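Local coordinates for protein CSP3 (Bacillus subtilis, PDB 5FIG) that probably stores Cu(I) in large amounts in the bacterial cytosol and so protects the cell against copper toxicity, at residues 13-18 with 47-52. Sequence-based numbering, arbitrary orientation.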
loop_
_atom_site.group_PDB
_atom_site.type_symbol
_atom_site.label_atom_id
_atom_site.label_comp_id
_atom_site.label_asym_id
_atom_site.label_seq_id
_atom_site.Cartn_x
_atom_site.Cartn_y
_atom_site.Cartn_z
ATOM N N ILE B 13 13.757 -2.765 -2.710
ATOM C CA ILE B 13 13.513 -1.647 -3.674
ATOM C C ILE B 13 13.817 -2.152 -5.109
ATOM O O ILE B 13 13.110 -1.881 -6.053
ATOM C CB ILE B 13 14.338 -0.410 -3.287
ATOM C CG1 ILE B 13 13.769 0.198 -1.994
ATOM C CG2 ILE B 13 14.379 0.598 -4.425
ATOM C CD1 ILE B 13 14.675 1.181 -1.330
ATOM N N ASP B 14 14.963 -2.864 -5.269
ATOM C CA ASP B 14 15.319 -3.410 -6.569
ATOM C C ASP B 14 14.318 -4.424 -7.089
ATOM O O ASP B 14 14.088 -4.552 -8.295
ATOM C CB ASP B 14 16.755 -4.031 -6.519
ATOM C CG ASP B 14 17.859 -3.002 -6.356
ATOM O OD1 ASP B 14 17.633 -1.811 -6.521
ATOM O OD2 ASP B 14 19.010 -3.341 -6.035
ATOM N N CYS B 15 13.778 -5.229 -6.177
ATOM C CA CYS B 15 12.824 -6.240 -6.547
ATOM C C CYS B 15 11.505 -5.566 -7.009
ATOM O O CYS B 15 10.888 -5.991 -7.968
ATOM C CB CYS B 15 12.629 -7.199 -5.402
ATOM S SG CYS B 15 11.570 -8.586 -5.809
ATOM N N MET B 16 11.064 -4.567 -6.268
ATOM C CA MET B 16 9.881 -3.769 -6.654
ATOM C C MET B 16 10.030 -3.237 -8.040
ATOM O O MET B 16 9.118 -3.321 -8.842
ATOM C CB MET B 16 9.688 -2.630 -5.694
ATOM C CG MET B 16 8.381 -1.938 -5.601
ATOM S SD MET B 16 8.697 -0.554 -4.493
ATOM C CE MET B 16 7.327 0.446 -5.001
ATOM N N LYS B 17 11.186 -2.629 -8.306
ATOM C CA LYS B 17 11.437 -2.097 -9.613
ATOM C C LYS B 17 11.278 -3.193 -10.664
ATOM O O LYS B 17 10.674 -3.012 -11.688
ATOM C CB LYS B 17 12.848 -1.496 -9.661
ATOM C CG LYS B 17 13.242 -0.934 -10.996
ATOM C CD LYS B 17 14.636 -0.320 -10.940
ATOM C CE LYS B 17 14.985 0.226 -12.309
ATOM N NZ LYS B 17 16.389 0.715 -12.434
ATOM N N ALA B 18 11.962 -4.305 -10.449
ATOM C CA ALA B 18 11.957 -5.377 -11.455
ATOM C C ALA B 18 10.584 -5.986 -11.685
ATOM O O ALA B 18 10.186 -6.244 -12.811
ATOM C CB ALA B 18 12.968 -6.474 -11.054
ATOM N N ASP B 47 4.052 -5.250 -4.171
ATOM C CA ASP B 47 3.319 -4.714 -3.022
ATOM C C ASP B 47 3.927 -5.112 -1.679
ATOM O O ASP B 47 4.050 -4.290 -0.746
ATOM C CB ASP B 47 1.817 -5.094 -3.085
ATOM C CG ASP B 47 1.060 -4.440 -4.260
ATOM O OD1 ASP B 47 1.576 -3.546 -4.992
ATOM O OD2 ASP B 47 -0.138 -4.771 -4.412
ATOM N N ILE B 48 4.274 -6.388 -1.518
ATOM C CA ILE B 48 4.843 -6.829 -0.251
ATOM C C ILE B 48 6.235 -6.262 -0.038
ATOM O O ILE B 48 6.643 -6.057 1.104
ATOM C CB ILE B 48 4.826 -8.384 -0.077
ATOM C CG1 ILE B 48 5.137 -8.854 1.346
ATOM C CG2 ILE B 48 5.824 -9.098 -0.965
ATOM C CD1 ILE B 48 4.063 -8.525 2.358
ATOM N N CYS B 49 6.988 -6.099 -1.123
ATOM C CA CYS B 49 8.310 -5.513 -0.990
ATOM C C CYS B 49 8.211 -4.075 -0.453
ATOM O O CYS B 49 8.990 -3.709 0.442
ATOM C CB CYS B 49 9.085 -5.480 -2.334
ATOM S SG CYS B 49 9.771 -7.087 -2.802
ATOM N N ALA B 50 7.243 -3.315 -0.959
ATOM C CA ALA B 50 7.007 -1.974 -0.450
ATOM C C ALA B 50 6.666 -2.034 1.061
ATOM O O ALA B 50 7.110 -1.200 1.871
ATOM C CB ALA B 50 5.899 -1.320 -1.223
ATOM N N LEU B 51 5.806 -2.992 1.448
ATOM C CA LEU B 51 5.462 -3.121 2.868
ATOM C C LEU B 51 6.669 -3.455 3.759
ATOM O O LEU B 51 6.791 -2.978 4.906
ATOM C CB LEU B 51 4.367 -4.191 3.061
ATOM C CG LEU B 51 3.853 -4.390 4.489
ATOM C CD1 LEU B 51 3.014 -3.217 4.900
ATOM C CD2 LEU B 51 3.019 -5.676 4.608
ATOM N N ALA B 52 7.516 -4.360 3.273
ATOM C CA ALA B 52 8.721 -4.748 4.018
ATOM C C ALA B 52 9.660 -3.581 4.202
ATOM O O ALA B 52 10.172 -3.338 5.302
ATOM C CB ALA B 52 9.423 -5.910 3.325
#
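Cys15 and Cys49 face each other across the gap between helices 6-27 and 36-57, and their meeting illustrates how a four-helix bundle can line its core with sulfur. The SG atoms of Cys15 and Cys49 lie 3.8 Å apart, close to van der Waals contact and far beyond the length of a disulfide, which this chain does form between Cys38 and Cys81. The SG of Cys49 also rests against the CB of Cys15, at 3.9 Å. Different torsions bring the two sulfurs together: in Cys15 the SG is trans to the backbone nitrogen (chi1 -175°), whereas in Cys49 the SG lies beside its own backbone nitrogen, anti to the carbonyl carbon (chi1 -77°).

The remaining contacts are apolar. Met16 sends its CB toward the CB of Cys49, 4.4 Å away, at the level where the two backbones come nearest, with 6.1 Å between the CA atoms of Met16 and Cys49. In one of its two modelled conformers the extended Met16 side chain sets its SD 4.4 Å from the CB of Ala50, so this contact is less certain than the thiol pair. Met16 also packs on Val53 of a neighbouring subunit, so this side of the helix pair lies at a subunit interface.

The helix segments run nearly antiparallel, at 158°, with axes 8.7 Å apart at closest approach. On the inner side, Cys15 also touches Cys45, Cys74, Cys96 and Cys99, and Cys49 touches Cys70, Cys74 and Cys99, drawing thiols from all four helices together. Such a cysteine-lined interior of an antiparallel four-helix bundle is characteristic of the Csp copper storage proteins; in this copper-free structure the clustered thiols are consistent with sites where Cu(I) would bind.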